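Local coordinates for protein 361aa long hypothetical D-aminopeptidase (Pyrococcus horikoshii, PDB 2DRH) that is of unproven function but may act as an aminopeptidase, at residues A[69-74]-A[81-86]. Numbering follows the deposited sequence.
Sequences AGAFVM and VGLIQL
G82 occupies the N-cap position of helix 83-89, its O accepting a hydrogen bond from N130 ND2. One residue on, L83 turns its side chain to strand 65-73, with CG anti to the carbonyl carbon (chi1 -62°). Its two methyls are divided between A71 and V73, which point to the same side of the strand: CD2 lies 4.0 Å from A71 CB, while CD1 meets V73 CG2 at 4.1 Å, the two branched side chains crossing obliquely. I84 and Q85 instead face the second subunit, where I84 of that chain packs on both V73 and L83. A helical turn after L83, L86 reaches the strand with CG anti to the backbone N (chi1 -169°). Its CD2 lies 3.6 Å from both A69 O and G70 CA, resting on the backbone between the side chains of A69 and A71, with A69 CB 4.1 Å away. The alternating A69, A71 and V73 thus receive an i, i+3 leucine pair, while F72 points to helix 252-268 on the other face. The leucines of helix 83-89 therefore pack on the face of the sheet opposite helix 252-268, consistent with the layered alpha-beta-beta-alpha sandwich of the DmpA/ArgJ-type fold.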
ATOM      1  N   ALA A  69      15.113   6.334  -4.436  1.00 20.60           N
ATOM      2  CA  ALA A  69      14.997   5.722  -3.115  1.00 18.34           C
ATOM      3  C   ALA A  69      13.701   4.961  -2.879  1.00 19.10           C
ATOM      4  O   ALA A  69      12.736   5.116  -3.621  1.00 17.90           O
ATOM      5  CB  ALA A  69      15.157   6.793  -2.051  1.00 16.15           C
ATOM      6  N   GLY A  70      13.707   4.141  -1.826  1.00 19.94           N
ATOM      7  CA  GLY A  70      12.549   3.350  -1.460  1.00 17.94           C
ATOM      8  C   GLY A  70      12.444   3.258   0.051  1.00 19.09           C
ATOM      9  O   GLY A  70      13.361   3.670   0.764  1.00 15.72           O
ATOM     10  N   ALA A  71      11.335   2.720   0.554  1.00 17.79           N
ATOM     11  CA  ALA A  71      11.160   2.599   1.997  1.00 15.89           C
ATOM     12  C   ALA A  71      10.055   1.619   2.369  1.00 15.41           C
ATOM     13  O   ALA A  71       9.143   1.370   1.584  1.00 16.54           O
ATOM     14  CB  ALA A  71      10.871   3.954   2.596  1.00 14.74           C
ATOM     15  N   PHE A  72      10.157   1.063   3.571  1.00 15.72           N
ATOM     16  CA  PHE A  72       9.175   0.116   4.066  1.00 17.93           C
ATOM     17  C   PHE A  72       8.873   0.332   5.545  1.00 16.87           C
ATOM     18  O   PHE A  72       9.779   0.411   6.377  1.00 17.87           O
ATOM     19  CB  PHE A  72       9.665  -1.318   3.878  1.00 15.88           C
ATOM     20  CG  PHE A  72       8.776  -2.348   4.528  1.00 19.63           C
ATOM     21  CD1 PHE A  72       7.462  -2.531   4.092  1.00 18.24           C
ATOM     22  CD2 PHE A  72       9.251  -3.132   5.580  1.00 19.30           C
ATOM     23  CE1 PHE A  72       6.642  -3.477   4.693  1.00 17.67           C
ATOM     24  CE2 PHE A  72       8.436  -4.083   6.189  1.00 18.02           C
ATOM     25  CZ  PHE A  72       7.134  -4.255   5.747  1.00 16.98           C
ATOM     26  N   VAL A  73       7.592   0.436   5.866  1.00 17.51           N
ATOM     27  CA  VAL A  73       7.195   0.604   7.253  1.00 16.71           C
ATOM     28  C   VAL A  73       6.801  -0.777   7.750  1.00 16.10           C
ATOM     29  O   VAL A  73       5.800  -1.328   7.295  1.00 15.75           O
ATOM     30  CB  VAL A  73       5.985   1.543   7.390  1.00 18.79           C
ATOM     31  CG1 VAL A  73       5.604   1.693   8.869  1.00 16.26           C
ATOM     32  CG2 VAL A  73       6.317   2.908   6.794  1.00 18.08           C
ATOM     33  N   MET A  74       7.607  -1.359   8.640  1.00 15.44           N
ATOM     34  CA  MET A  74       7.283  -2.671   9.190  1.00 16.99           C
ATOM     35  C   MET A  74       6.184  -2.449  10.238  1.00 16.45           C
ATOM     36  O   MET A  74       5.175  -3.148  10.257  1.00 16.77           O
ATOM     37  CB  MET A  74       8.511  -3.313   9.841  1.00 18.69           C
ATOM     38  CG  MET A  74       8.201  -4.613  10.588  1.00 18.45           C
ATOM     39  SD  MET A  74       7.485  -5.914   9.557  1.00 23.38           S
ATOM     40  CE  MET A  74       7.874  -7.340  10.526  1.00 22.98           C
ATOM     41  N   VAL A  81       8.890  11.926   8.834  1.00 16.87           N
ATOM     42  CA  VAL A  81       8.546  13.060   8.004  1.00 17.94           C
ATOM     43  C   VAL A  81       9.235  12.865   6.648  1.00 18.50           C
ATOM     44  O   VAL A  81      10.445  12.618   6.595  1.00 16.91           O
ATOM     45  CB  VAL A  81       9.063  14.367   8.643  1.00 18.02           C
ATOM     46  CG1 VAL A  81       8.731  15.559   7.755  1.00 15.93           C
ATOM     47  CG2 VAL A  81       8.464  14.532  10.033  1.00 18.50           C
ATOM     48  N   GLY A  82       8.462  12.950   5.570  1.00 16.98           N
ATOM     49  CA  GLY A  82       9.030  12.811   4.240  1.00 18.18           C
ATOM     50  C   GLY A  82       8.795  11.534   3.446  1.00 18.66           C
ATOM     51  O   GLY A  82       9.143  11.487   2.269  1.00 18.32           O
ATOM     52  N   LEU A  83       8.203  10.504   4.045  1.00 17.07           N
ATOM     53  CA  LEU A  83       7.993   9.256   3.302  1.00 18.03           C
ATOM     54  C   LEU A  83       6.963   9.274   2.170  1.00 17.29           C
ATOM     55  O   LEU A  83       7.131   8.566   1.170  1.00 17.37           O
ATOM     56  CB  LEU A  83       7.634   8.113   4.258  1.00 18.66           C
ATOM     57  CG  LEU A  83       8.666   7.706   5.308  1.00 18.90           C
ATOM     58  CD1 LEU A  83       8.076   6.593   6.161  1.00 13.15           C
ATOM     59  CD2 LEU A  83       9.960   7.258   4.629  1.00 16.97           C
ATOM     60  N   ILE A  84       5.894  10.055   2.306  1.00 14.69           N
ATOM     61  CA  ILE A  84       4.884  10.063   1.252  1.00 14.91           C
ATOM     62  C   ILE A  84       5.431  10.482  -0.118  1.00 15.73           C
ATOM     63  O   ILE A  84       5.108   9.864  -1.132  1.00 15.80           O
ATOM     64  CB  ILE A  84       3.669  10.946   1.648  1.00 12.92           C
ATOM     65  CG1 ILE A  84       2.738  10.161   2.589  1.00 12.89           C
ATOM     66  CG2 ILE A  84       2.889  11.359   0.422  1.00 14.41           C
ATOM     67  CD1 ILE A  84       3.433   9.569   3.819  1.00  6.89           C
ATOM     68  N   GLN A  85       6.258  11.517  -0.162  1.00 17.33           N
ATOM     69  CA  GLN A  85       6.800  11.945  -1.446  1.00 18.65           C
ATOM     70  C   GLN A  85       7.905  10.995  -1.892  1.00 17.88           C
ATOM     71  O   GLN A  85       8.113  10.803  -3.082  1.00 19.20           O
ATOM     72  CB  GLN A  85       7.334  13.385  -1.377  1.00 21.04           C
ATOM     73  CG  GLN A  85       7.728  13.957  -2.757  1.00 21.21           C
ATOM     74  CD  GLN A  85       7.885  15.467  -2.754  1.00 23.69           C
ATOM     75  OE1 GLN A  85       6.996  16.194  -2.296  1.00 25.50           O
ATOM     76  NE2 GLN A  85       9.018  15.951  -3.274  1.00 22.87           N
ATOM     77  N   LEU A  86       8.616  10.402  -0.939  1.00 18.30           N
ATOM     78  CA  LEU A  86       9.673   9.468  -1.293  1.00 19.98           C
ATOM     79  C   LEU A  86       9.038   8.354  -2.132  1.00 20.78           C
ATOM     80  O   LEU A  86       9.546   7.987  -3.214  1.00 17.06           O
ATOM     81  CB  LEU A  86      10.327   8.895  -0.025  1.00 20.95           C
ATOM     82  CG  LEU A  86      11.623   8.094  -0.217  1.00 21.37           C
ATOM     83  CD1 LEU A  86      12.407   8.061   1.079  1.00 21.58           C
ATOM     84  CD2 LEU A  86      11.307   6.680  -0.696  1.00 23.59           C
TER